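Local coordinates for uncharacterized protein (Thermus thermophilus HB8, PDB 6SCE) that is a DNA nuclease of type III CRISPR defence, switched on by cyclic oligoadenylate bound through its CARF domains, at residues H548-E556 against L574-G585; E300-L310 against E422-R432. All coordinates share one frame; numbering follows the deposited sequence.

Contact 1. Residues H548-E556 against L574-G585; sequences HRGALWFVE and LVRSVGGVEARG. With nucleotides of chain B.
Trp553 and Phe554 pair in parallel with Arg584 and Gly585, joined by two backbone hydrogen bonds: Arg584 N to Leu552 O, 3.0 Å, and Phe554 N to Arg584 O, 3.1 Å. Weaker CA-H...O contacts, from Trp553 CA to Arg584 O and Gly585 CA to Phe554 O, add to the pairing.

On one face of the sheet Trp553 and Arg584 lie side by side. Arg584 CB sits over the six-membered ring of Trp553, 3.4 Å from its centroid and 11° off the normal, a CH-pi contact. With CG anti to the carbonyl carbon (chi1 -57°), the Arg584 chain bends at chi2 (-69°), which keeps CG near CZ2 and CH2 of the ring while the guanidinium binds Asn630 O. Trp553 also stacks on Phe546. In place of Trp553 an alanine would probably leave the Arg584 methylenes without the ring they lie on, and Phe546 without its stacking partner.

The two strands and the helix between them form a beta-alpha-beta unit (551-558, 561-579, 584-592) of the C-terminal, probably nuclease, domain, which resembles the restriction-endonuclease-like PD-(D/E)XK fold. Phe554 points to the helix side: its CE2 is 3.9 Å from Leu574 CG, CD2 meets Val575 CG2, and CZ meets Val578 CG1, the two valine methyls and Leu574 O lying at the ring edge. A CB on Gly579 would point at Phe554 and clash with Ala583 CB; Gly580, with positive phi, leaves the helix and begins the type I turn to Ala583. A water accepts from Leu552 N and donates to Gly579 O, both at 2.9 Å.

In the turn before the strand, Gly550 O accepts a hydrogen bond from N6 of A4 of chain B (3.1 Å), while Glu582 CG packs 3.6 Å from C6 of that adenine and its carboxylate pairs with Arg634.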
loop_
_atom_site.group_PDB
_atom_site.type_symbol
_atom_site.label_atom_id
_atom_site.label_comp_id
_atom_site.label_asym_id
_atom_site.label_seq_id
_atom_site.Cartn_x
_atom_site.Cartn_y
_atom_site.Cartn_z
ATOM N N HIS A 548 5.540 -1.390 15.654
ATOM C CA HIS A 548 6.507 -2.399 16.052
ATOM C C HIS A 548 7.140 -3.017 14.820
ATOM O O HIS A 548 6.464 -3.675 14.048
ATOM C CB HIS A 548 5.839 -3.479 16.901
ATOM C CG HIS A 548 6.807 -4.445 17.506
ATOM N ND1 HIS A 548 7.914 -4.034 18.215
ATOM C CD2 HIS A 548 6.833 -5.801 17.512
ATOM C CE1 HIS A 548 8.594 -5.098 18.614
ATOM N NE2 HIS A 548 7.959 -6.181 18.204
ATOM N N ARG A 549 8.428 -2.763 14.635
ATOM C CA ARG A 549 9.235 -3.447 13.613
ATOM C C ARG A 549 8.753 -3.364 12.158
ATOM O O ARG A 549 8.861 -4.332 11.430
ATOM C CB ARG A 549 9.408 -4.908 14.017
ATOM C CG ARG A 549 10.146 -5.016 15.355
ATOM C CD ARG A 549 10.564 -6.428 15.677
ATOM N NE ARG A 549 11.411 -7.043 14.647
ATOM C CZ ARG A 549 12.722 -6.848 14.488
ATOM N NH1 ARG A 549 13.411 -6.011 15.261
ATOM N NH2 ARG A 549 13.354 -7.498 13.522
ATOM N N GLY A 550 8.244 -2.218 11.719
ATOM C CA GLY A 550 7.810 -2.063 10.301
ATOM C C GLY A 550 6.344 -2.369 10.007
ATOM O O GLY A 550 5.919 -2.539 8.805
ATOM N N ALA A 551 5.565 -2.466 11.089
ATOM C CA ALA A 551 4.110 -2.545 10.972
ATOM C C ALA A 551 3.469 -1.560 11.942
ATOM O O ALA A 551 3.788 -1.528 13.135
ATOM C CB ALA A 551 3.612 -3.951 11.215
ATOM N N LEU A 552 2.604 -0.712 11.399
ATOM C CA LEU A 552 1.768 0.172 12.205
ATOM C C LEU A 552 0.479 -0.559 12.562
ATOM O O LEU A 552 -0.070 -1.314 11.749
ATOM C CB LEU A 552 1.416 1.439 11.425
ATOM C CG LEU A 552 0.843 2.583 12.259
ATOM C CD1 LEU A 552 1.800 3.060 13.315
ATOM C CD2 LEU A 552 0.530 3.731 11.309
ATOM N N TRP A 553 -0.003 -0.328 13.781
ATOM C CA TRP A 553 -1.247 -0.936 14.266
ATOM C C TRP A 553 -2.154 0.165 14.787
ATOM O O TRP A 553 -1.698 1.039 15.520
ATOM C CB TRP A 553 -0.987 -1.880 15.448
ATOM C CG TRP A 553 -0.236 -3.141 15.143
ATOM C CD1 TRP A 553 1.088 -3.255 14.846
ATOM C CD2 TRP A 553 -0.752 -4.469 15.193
ATOM N NE1 TRP A 553 1.419 -4.580 14.647
ATOM C CE2 TRP A 553 0.312 -5.345 14.874
ATOM C CE3 TRP A 553 -2.016 -5.008 15.470
ATOM C CZ2 TRP A 553 0.149 -6.727 14.819
ATOM C CZ3 TRP A 553 -2.181 -6.366 15.390
ATOM C CH2 TRP A 553 -1.102 -7.220 15.061
ATOM N N PHE A 554 -3.422 0.109 14.391
ATOM C CA PHE A 554 -4.465 0.931 14.971
ATOM C C PHE A 554 -5.282 0.056 15.909
ATOM O O PHE A 554 -5.532 -1.115 15.617
ATOM C CB PHE A 554 -5.375 1.495 13.884
ATOM C CG PHE A 554 -4.685 2.439 12.950
ATOM C CD1 PHE A 554 -3.841 3.428 13.437
ATOM C CD2 PHE A 554 -4.887 2.349 11.582
ATOM C CE1 PHE A 554 -3.201 4.298 12.572
ATOM C CE2 PHE A 554 -4.255 3.221 10.715
ATOM C CZ PHE A 554 -3.427 4.199 11.203
ATOM N N VAL A 555 -5.710 0.646 17.020
ATOM C CA VAL A 555 -6.431 -0.087 18.054
ATOM C C VAL A 555 -7.872 0.417 18.119
ATOM O O VAL A 555 -8.116 1.643 18.076
ATOM C CB VAL A 555 -5.779 0.103 19.437
ATOM C CG1 VAL A 555 -6.500 -0.729 20.499
ATOM C CG2 VAL A 555 -4.305 -0.264 19.396
ATOM N N GLU A 556 -8.821 -0.520 18.194
ATOM C CA GLU A 556 -10.240 -0.166 18.424
ATOM C C GLU A 556 -10.685 -0.891 19.683
ATOM O O GLU A 556 -10.490 -2.099 19.787
ATOM C CB GLU A 556 -11.122 -0.562 17.233
ATOM C CG GLU A 556 -12.612 -0.244 17.381
ATOM C CD GLU A 556 -12.943 1.235 17.275
ATOM O OE1 GLU A 556 -12.091 2.028 16.823
ATOM O OE2 GLU A 556 -14.078 1.610 17.635
ATOM N N LEU A 574 -9.084 1.418 6.610
ATOM C CA LEU A 574 -8.244 2.448 7.226
ATOM C C LEU A 574 -6.850 1.885 7.467
ATOM O O LEU A 574 -5.849 2.536 7.190
ATOM C CB LEU A 574 -8.840 2.935 8.562
ATOM C CG LEU A 574 -7.932 3.821 9.413
ATOM C CD1 LEU A 574 -7.783 5.184 8.737
ATOM C CD2 LEU A 574 -8.439 3.936 10.847
ATOM N N VAL A 575 -6.801 0.671 8.009
ATOM C CA VAL A 575 -5.525 0.022 8.304
ATOM C C VAL A 575 -4.717 -0.125 7.006
ATOM O O VAL A 575 -3.548 0.265 6.955
ATOM C CB VAL A 575 -5.750 -1.333 9.001
ATOM C CG1 VAL A 575 -4.462 -2.174 9.038
ATOM C CG2 VAL A 575 -6.271 -1.098 10.426
ATOM N N ARG A 576 -5.367 -0.649 5.964
ATOM C CA ARG A 576 -4.716 -0.871 4.683
ATOM C C ARG A 576 -4.209 0.420 4.065
ATOM O O ARG A 576 -3.044 0.517 3.669
ATOM C CB ARG A 576 -5.660 -1.580 3.684
ATOM C CG ARG A 576 -5.061 -1.750 2.279
ATOM C CD ARG A 576 -5.948 -2.581 1.349
ATOM N NE ARG A 576 -7.186 -1.886 0.971
ATOM C CZ ARG A 576 -7.358 -1.117 -0.116
ATOM N NH1 ARG A 576 -6.378 -0.912 -0.993
ATOM N NH2 ARG A 576 -8.535 -0.538 -0.330
ATOM N N SER A 577 -5.084 1.409 3.980
ATOM C CA SER A 577 -4.778 2.619 3.232
ATOM C C SER A 577 -3.825 3.542 3.973
ATOM O O SER A 577 -2.826 3.985 3.406
ATOM C CB SER A 577 -6.062 3.346 2.871
ATOM O OG SER A 577 -6.832 2.526 2.021
ATOM N N VAL A 578 -4.125 3.811 5.243
ATOM C CA VAL A 578 -3.354 4.760 6.011
ATOM C C VAL A 578 -2.160 4.087 6.727
ATOM O O VAL A 578 -1.065 4.648 6.755
ATOM C CB VAL A 578 -4.237 5.520 7.027
ATOM C CG1 VAL A 578 -3.386 6.428 7.897
ATOM C CG2 VAL A 578 -5.331 6.306 6.291
ATOM N N GLY A 579 -2.381 2.898 7.292
ATOM C CA GLY A 579 -1.305 2.170 7.974
ATOM C C GLY A 579 -0.324 1.555 6.972
ATOM O O GLY A 579 0.883 1.534 7.200
ATOM N N GLY A 580 -0.850 1.017 5.882
ATOM C CA GLY A 580 -0.002 0.425 4.859
ATOM C C GLY A 580 -0.241 -1.059 4.715
ATOM O O GLY A 580 -1.071 -1.676 5.430
ATOM N N VAL A 581 0.453 -1.637 3.752
ATOM C CA VAL A 581 0.221 -3.014 3.366
ATOM C C VAL A 581 0.520 -4.004 4.491
ATOM O O VAL A 581 -0.075 -5.074 4.528
ATOM C CB VAL A 581 0.968 -3.364 2.041
ATOM C CG1 VAL A 581 2.475 -3.477 2.224
ATOM C CG2 VAL A 581 0.414 -4.605 1.428
ATOM N N GLU A 582 1.443 -3.662 5.382
ATOM C CA GLU A 582 1.802 -4.573 6.460
ATOM C C GLU A 582 1.102 -4.176 7.763
ATOM O O GLU A 582 1.363 -4.778 8.803
ATOM C CB GLU A 582 3.305 -4.661 6.634
ATOM C CG GLU A 582 4.018 -5.277 5.420
ATOM C CD GLU A 582 3.416 -6.601 5.032
ATOM O OE1 GLU A 582 3.232 -7.450 5.950
ATOM O OE2 GLU A 582 3.066 -6.778 3.850
ATOM N N ALA A 583 0.238 -3.159 7.713
ATOM C CA ALA A 583 -0.382 -2.656 8.930
ATOM C C ALA A 583 -1.481 -3.615 9.400
ATOM O O ALA A 583 -2.028 -4.410 8.624
ATOM C CB ALA A 583 -0.946 -1.256 8.703
ATOM N N ARG A 584 -1.816 -3.531 10.683
ATOM C CA ARG A 584 -2.888 -4.354 11.223
ATOM C C ARG A 584 -3.762 -3.535 12.152
ATOM O O ARG A 584 -3.386 -2.448 12.577
ATOM C CB ARG A 584 -2.320 -5.543 12.012
ATOM C CG ARG A 584 -1.380 -6.451 11.237
ATOM C CD ARG A 584 -2.087 -7.255 10.165
ATOM N NE ARG A 584 -1.109 -8.045 9.411
ATOM C CZ ARG A 584 -0.622 -9.229 9.790
ATOM N NH1 ARG A 584 -1.036 -9.825 10.917
ATOM N NH2 ARG A 584 0.291 -9.836 9.027
ATOM N N GLY A 585 -4.930 -4.081 12.462
ATOM C CA GLY A 585 -5.838 -3.433 13.401
ATOM C C GLY A 585 -6.037 -4.381 14.578
ATOM O O GLY A 585 -6.297 -5.558 14.378
ATOM P P A B 4 4.905 0.434 -3.234
ATOM O OP1 A B 4 3.670 -0.372 -3.021
ATOM O OP2 A B 4 5.111 1.691 -2.431
ATOM O "O5'" A B 4 6.164 -0.534 -3.060
ATOM C "C5'" A B 4 6.548 -0.900 -1.726
ATOM C "C4'" A B 4 7.240 -2.241 -1.787
ATOM O "O4'" A B 4 7.928 -2.491 -0.527
ATOM C "C3'" A B 4 6.278 -3.404 -1.987
ATOM O "O3'" A B 4 6.802 -4.489 -2.747
ATOM C "C2'" A B 4 6.070 -3.866 -0.543
ATOM O "O2'" A B 4 5.562 -5.178 -0.457
ATOM C "C1'" A B 4 7.491 -3.732 -0.027
ATOM N N9 A B 4 7.625 -3.762 1.422
ATOM C C8 A B 4 8.498 -4.574 2.103
ATOM N N7 A B 4 8.391 -4.458 3.402
ATOM C C5 A B 4 7.361 -3.542 3.595
ATOM C C6 A B 4 6.765 -3.005 4.755
ATOM N N6 A B 4 7.101 -3.346 6.004
ATOM N N1 A B 4 5.744 -2.126 4.579
ATOM C C2 A B 4 5.382 -1.808 3.329
ATOM N N3 A B 4 5.885 -2.230 2.165
ATOM C C4 A B 4 6.884 -3.102 2.367
HETATM O O HOH W 1 2.475 -0.485 8.501
#

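Contact 2. Residues E300-L310 against E422-R432; sequences EQAVPLYAAYL and EGRPEDLLALR. With nucleotides of chain B.
Ala302, Tyr306 and Leu310 run down one side of 300-310 against Arg432, Leu428 and Glu422, and the axes of helices 303-310 and 425-432 approach to 9.8 Å at 124°.

The apolar contacts centre on Leu428 and Leu431. Leu428 CD1 reaches Ala302 CB and Tyr306 CB, while its CD2 lies 3.8 Å from Val303 CG2. Leu431 CD2 packs against Tyr306 CB, also at 3.8 Å, and its CD1 touches Leu305 CD2. With CG anti to the backbone N (chi1 178°), Leu431 reaches the facing segment near Ala302 and Tyr306, where CD2 also lies near Ala302 O and Tyr306 N.

The direct hydrogen bond is Arg424 N to Tyr306 OH, 2.9 Å with 155° at the hydrogen. It uses the backbone N-H at the N-cap of helix 425-432, with Arg424 N near the plane of the tyrosine ring. One face of that ring carries Leu428 N, and Asp427, whose CB lies by the hydroxyl, has its salt-bridge partner in Lys339.

Helix 303-312 follows strand 293-297 in a mixed, largely parallel sheet, consistent with a Rossmann-like CARF domain, and its start meets the bound oligoadenylate. Gln301 N donates to OP2 of A4 of chain B at 3.0 Å, and Glu300 N to O2' of A3 of chain B at 3.3 Å. Val303 CG1 lies 3.7 Å from N6 of A4 of chain B, and Pro304 CG packs against N3 of the same base.

Charge pairing is weaker. Glu300 OE2 stands 3.8 Å from Arg432 NH2, a long salt bridge with the oxygen well out of the guanidinium plane and the carboxylate and guanidinium planes nearly perpendicular. A water accepts from Arg432 NE and probably donates to Glu300 OE2, and NH2 has Ser577 O as a closer partner.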
loop_
_atom_site.group_PDB
_atom_site.type_symbol
_atom_site.label_atom_id
_atom_site.label_comp_id
_atom_site.label_asym_id
_atom_site.label_seq_id
_atom_site.Cartn_x
_atom_site.Cartn_y
_atom_site.Cartn_z
ATOM N N GLU A 300 3.223 4.489 -2.655
ATOM C CA GLU A 300 2.099 4.295 -1.763
ATOM C C GLU A 300 2.529 3.894 -0.344
ATOM O O GLU A 300 1.955 4.349 0.635
ATOM C CB GLU A 300 1.112 3.278 -2.357
ATOM C CG GLU A 300 -0.039 2.891 -1.431
ATOM C CD GLU A 300 -0.963 4.053 -1.073
ATOM O OE1 GLU A 300 -1.091 4.974 -1.912
ATOM O OE2 GLU A 300 -1.583 4.034 0.041
ATOM N N GLN A 301 3.555 3.070 -0.215
ATOM C CA GLN A 301 3.949 2.611 1.135
ATOM C C GLN A 301 4.934 3.544 1.785
ATOM O O GLN A 301 6.018 3.760 1.277
ATOM C CB GLN A 301 4.516 1.209 1.083
ATOM C CG GLN A 301 3.576 0.200 0.515
ATOM C CD GLN A 301 2.239 0.169 1.219
ATOM O OE1 GLN A 301 2.177 0.128 2.457
ATOM N NE2 GLN A 301 1.155 0.129 0.446
ATOM N N ALA A 302 4.564 4.090 2.937
ATOM C CA ALA A 302 5.473 4.965 3.673
ATOM C C ALA A 302 6.507 4.208 4.508
ATOM O O ALA A 302 7.569 4.719 4.745
ATOM C CB ALA A 302 4.678 5.879 4.588
ATOM N N VAL A 303 6.194 2.989 4.948
ATOM C CA VAL A 303 7.086 2.297 5.897
ATOM C C VAL A 303 8.528 2.094 5.377
ATOM O O VAL A 303 9.464 2.331 6.111
ATOM C CB VAL A 303 6.464 0.979 6.406
ATOM C CG1 VAL A 303 7.475 0.126 7.143
ATOM C CG2 VAL A 303 5.275 1.279 7.324
ATOM N N PRO A 304 8.715 1.674 4.103
ATOM C CA PRO A 304 10.077 1.494 3.628
ATOM C C PRO A 304 10.904 2.759 3.653
ATOM O O PRO A 304 12.103 2.736 3.962
ATOM C CB PRO A 304 9.885 0.983 2.194
ATOM C CG PRO A 304 8.556 0.277 2.229
ATOM C CD PRO A 304 7.723 1.118 3.170
ATOM N N LEU A 305 10.281 3.878 3.318
ATOM C CA LEU A 305 10.960 5.149 3.381
ATOM C C LEU A 305 11.325 5.516 4.808
ATOM O O LEU A 305 12.402 6.042 5.079
ATOM C CB LEU A 305 10.070 6.239 2.800
ATOM C CG LEU A 305 10.707 7.624 2.612
ATOM C CD1 LEU A 305 12.061 7.636 1.949
ATOM C CD2 LEU A 305 9.728 8.449 1.789
ATOM N N TYR A 306 10.420 5.235 5.723
ATOM C CA TYR A 306 10.675 5.492 7.134
ATOM C C TYR A 306 11.821 4.591 7.659
ATOM O O TYR A 306 12.683 5.049 8.386
ATOM C CB TYR A 306 9.422 5.268 7.929
ATOM C CG TYR A 306 9.534 5.714 9.362
ATOM C CD1 TYR A 306 9.917 7.004 9.667
ATOM C CD2 TYR A 306 9.229 4.867 10.399
ATOM C CE1 TYR A 306 10.017 7.445 10.970
ATOM C CE2 TYR A 306 9.317 5.297 11.719
ATOM C CZ TYR A 306 9.713 6.584 11.995
ATOM O OH TYR A 306 9.813 7.037 13.290
ATOM N N ALA A 307 11.805 3.314 7.280
ATOM C CA ALA A 307 12.886 2.415 7.644
ATOM C C ALA A 307 14.195 2.930 7.125
ATOM O O ALA A 307 15.203 2.905 7.830
ATOM C CB ALA A 307 12.622 1.009 7.122
ATOM N N ALA A 308 14.194 3.402 5.885
ATOM C CA ALA A 308 15.411 3.940 5.281
ATOM C C ALA A 308 15.943 5.150 6.051
ATOM O O ALA A 308 17.159 5.317 6.201
ATOM C CB ALA A 308 15.170 4.294 3.830
ATOM N N TYR A 309 15.033 6.008 6.487
ATOM C CA TYR A 309 15.390 7.143 7.340
ATOM C C TYR A 309 16.027 6.656 8.668
ATOM O O TYR A 309 17.059 7.169 9.076
ATOM C CB TYR A 309 14.149 7.987 7.611
ATOM C CG TYR A 309 14.331 8.924 8.767
ATOM C CD1 TYR A 309 15.155 10.023 8.645
ATOM C CD2 TYR A 309 13.739 8.668 9.996
ATOM C CE1 TYR A 309 15.364 10.870 9.718
ATOM C CE2 TYR A 309 13.927 9.517 11.072
ATOM C CZ TYR A 309 14.752 10.613 10.918
ATOM O OH TYR A 309 14.972 11.467 11.964
ATOM N N LEU A 310 15.423 5.669 9.318
ATOM C CA LEU A 310 15.951 5.175 10.592
ATOM C C LEU A 310 17.339 4.562 10.401
ATOM O O LEU A 310 18.247 4.793 11.203
ATOM C CB LEU A 310 15.018 4.164 11.231
ATOM C CG LEU A 310 13.650 4.684 11.652
ATOM C CD1 LEU A 310 12.835 3.542 12.215
ATOM C CD2 LEU A 310 13.785 5.825 12.638
ATOM N N GLU A 422 13.917 3.406 17.716
ATOM C CA GLU A 422 13.915 4.861 17.495
ATOM C C GLU A 422 12.711 5.361 16.725
ATOM O O GLU A 422 12.573 6.550 16.505
ATOM C CB GLU A 422 15.149 5.285 16.717
ATOM C CG GLU A 422 16.474 4.898 17.337
ATOM C CD GLU A 422 17.635 5.272 16.439
ATOM O OE1 GLU A 422 17.402 5.947 15.397
ATOM O OE2 GLU A 422 18.774 4.875 16.746
ATOM N N GLY A 423 11.868 4.450 16.282
ATOM C CA GLY A 423 10.684 4.785 15.506
ATOM C C GLY A 423 9.577 5.324 16.391
ATOM O O GLY A 423 9.545 5.066 17.619
ATOM N N ARG A 424 8.701 6.114 15.782
ATOM C CA ARG A 424 7.536 6.657 16.496
ATOM C C ARG A 424 6.346 6.622 15.563
ATOM O O ARG A 424 6.460 7.061 14.397
ATOM C CB ARG A 424 7.788 8.091 16.945
ATOM C CG ARG A 424 9.067 8.299 17.732
ATOM C CD ARG A 424 9.341 9.776 17.978
ATOM N NE ARG A 424 10.775 10.031 18.139
ATOM C CZ ARG A 424 11.350 11.235 18.170
ATOM N NH1 ARG A 424 10.624 12.346 18.070
ATOM N NH2 ARG A 424 12.667 11.329 18.313
ATOM N N PRO A 425 5.197 6.138 16.055
ATOM C CA PRO A 425 4.068 6.043 15.165
ATOM C C PRO A 425 3.623 7.403 14.605
ATOM O O PRO A 425 3.156 7.462 13.483
ATOM C CB PRO A 425 2.962 5.396 16.020
ATOM C CG PRO A 425 3.441 5.385 17.406
ATOM C CD PRO A 425 4.905 5.633 17.410
ATOM N N GLU A 426 3.783 8.471 15.372
ATOM C CA GLU A 426 3.390 9.780 14.909
ATOM C C GLU A 426 4.303 10.277 13.762
ATOM O O GLU A 426 3.844 11.032 12.910
ATOM C CB GLU A 426 3.307 10.798 16.058
ATOM C CG GLU A 426 4.582 11.019 16.850
ATOM C CD GLU A 426 4.817 9.991 17.953
ATOM O OE1 GLU A 426 4.157 8.916 17.998
ATOM O OE2 GLU A 426 5.701 10.259 18.785
ATOM N N ASP A 427 5.569 9.839 13.739
ATOM C CA ASP A 427 6.495 10.213 12.664
ATOM C C ASP A 427 6.145 9.468 11.398
ATOM O O ASP A 427 6.059 10.067 10.333
ATOM C CB ASP A 427 7.961 9.977 13.054
ATOM C CG ASP A 427 8.449 10.964 14.103
ATOM O OD1 ASP A 427 7.718 11.907 14.412
ATOM O OD2 ASP A 427 9.554 10.798 14.641
ATOM N N LEU A 428 5.918 8.165 11.502
ATOM C CA LEU A 428 5.466 7.423 10.351
ATOM C C LEU A 428 4.197 8.048 9.763
ATOM O O LEU A 428 4.092 8.248 8.533
ATOM C CB LEU A 428 5.224 5.963 10.700
ATOM C CG LEU A 428 4.656 5.097 9.582
ATOM C CD1 LEU A 428 5.591 5.090 8.377
ATOM C CD2 LEU A 428 4.467 3.699 10.137
ATOM N N LEU A 429 3.234 8.362 10.629
ATOM C CA LEU A 429 1.977 8.929 10.171
ATOM C C LEU A 429 2.148 10.298 9.472
ATOM O O LEU A 429 1.455 10.566 8.483
ATOM C CB LEU A 429 0.978 9.040 11.342
ATOM C CG LEU A 429 0.264 7.754 11.740
ATOM C CD1 LEU A 429 -0.336 7.913 13.132
ATOM C CD2 LEU A 429 -0.819 7.364 10.749
ATOM N N ALA A 430 3.052 11.129 9.984
ATOM C CA ALA A 430 3.396 12.389 9.343
ATOM C C ALA A 430 3.921 12.122 7.926
ATOM O O ALA A 430 3.476 12.722 6.937
ATOM C CB ALA A 430 4.429 13.121 10.175
ATOM N N LEU A 431 4.827 11.155 7.816
ATOM C CA LEU A 431 5.411 10.835 6.518
ATOM C C LEU A 431 4.337 10.417 5.546
ATOM O O LEU A 431 4.391 10.720 4.357
ATOM C CB LEU A 431 6.483 9.747 6.674
ATOM C CG LEU A 431 7.165 9.253 5.410
ATOM C CD1 LEU A 431 8.021 10.366 4.839
ATOM C CD2 LEU A 431 8.018 8.046 5.791
ATOM N N ARG A 432 3.348 9.718 6.067
ATOM C CA ARG A 432 2.224 9.266 5.303
ATOM C C ARG A 432 1.234 10.347 4.926
ATOM O O ARG A 432 0.457 10.136 4.032
ATOM C CB ARG A 432 1.464 8.231 6.102
ATOM C CG ARG A 432 0.206 7.668 5.465
ATOM C CD ARG A 432 0.502 6.989 4.136
ATOM N NE ARG A 432 -0.731 6.484 3.565
ATOM C CZ ARG A 432 -1.660 7.254 2.992
ATOM N NH1 ARG A 432 -1.479 8.573 2.846
ATOM N NH2 ARG A 432 -2.752 6.697 2.538
ATOM P P A B 4 4.905 0.434 -3.234
ATOM O OP1 A B 4 3.670 -0.372 -3.021
ATOM O OP2 A B 4 5.111 1.691 -2.431
ATOM O "O5'" A B 4 6.164 -0.534 -3.060
ATOM C "C5'" A B 4 6.548 -0.900 -1.726
ATOM C "C4'" A B 4 7.240 -2.241 -1.787
ATOM O "O4'" A B 4 7.928 -2.491 -0.527
ATOM C "C3'" A B 4 6.278 -3.404 -1.987
ATOM O "O3'" A B 4 6.802 -4.489 -2.747
ATOM C "C2'" A B 4 6.070 -3.866 -0.543
ATOM O "O2'" A B 4 5.562 -5.178 -0.457
ATOM C "C1'" A B 4 7.491 -3.732 -0.027
ATOM N N9 A B 4 7.625 -3.762 1.422
ATOM C C8 A B 4 8.498 -4.574 2.103
ATOM N N7 A B 4 8.391 -4.458 3.402
ATOM C C5 A B 4 7.361 -3.542 3.595
ATOM C C6 A B 4 6.765 -3.005 4.755
ATOM N N6 A B 4 7.101 -3.346 6.004
ATOM N N1 A B 4 5.744 -2.126 4.579
ATOM C C2 A B 4 5.382 -1.808 3.329
ATOM N N3 A B 4 5.885 -2.230 2.165
ATOM C C4 A B 4 6.884 -3.102 2.367
ATOM P P A B 3 5.622 -2.668 -9.748
ATOM O OP1 A B 3 6.422 -2.338 -10.996
ATOM O OP2 A B 3 6.181 -3.831 -8.975
ATOM O "O5'" A B 3 5.537 -1.375 -8.834
ATOM C "C5'" A B 3 4.625 -1.245 -7.734
ATOM C "C4'" A B 3 4.944 0.066 -7.052
ATOM O "O4'" A B 3 4.667 1.172 -7.963
ATOM C "C3'" A B 3 4.162 0.355 -5.777
ATOM O "O3'" A B 3 5.107 0.738 -4.797
ATOM C "C2'" A B 3 3.242 1.515 -6.190
ATOM O "O2'" A B 3 2.877 2.365 -5.124
ATOM C "C1'" A B 3 4.118 2.225 -7.214
ATOM N N9 A B 3 3.383 3.069 -8.129
ATOM C C8 A B 3 2.262 2.717 -8.842
ATOM N N7 A B 3 1.842 3.693 -9.623
ATOM C C5 A B 3 2.760 4.712 -9.434
ATOM C C6 A B 3 2.866 5.999 -9.996
ATOM N N6 A B 3 2.027 6.455 -10.921
ATOM N N1 A B 3 3.919 6.754 -9.604
ATOM C C2 A B 3 4.777 6.260 -8.703
ATOM N N3 A B 3 4.775 5.065 -8.098
ATOM C C4 A B 3 3.723 4.335 -8.518
HETATM O O HOH W 2 -0.143 3.385 2.663
HETATM O O HOH W 3 11.130 9.182 13.550
#

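In the fold
Contact 1 is wholly buried and joins neighbouring strands within one beta-alpha-beta unit, whereas contact 2 brings together segments 112 residues apart and, though mainly buried, has exposed residues at its Glu422-Arg424 end. Backbone pairing dominates the first; leucine packing and one hydroxyl dominate the second, with a weak charge pair beside them. Their centres are 12 Å apart and they touch directly: Gln301 OE1 lies 2.8 Å from Val581 N, and Arg432 NH2 2.8 Å from Ser577 O, both probable hydrogen bonds. Helix 425-432 also packs on Leu552. Both contacts meet A4 of chain B, Gly550 O at N6 and Gln301 N at OP2.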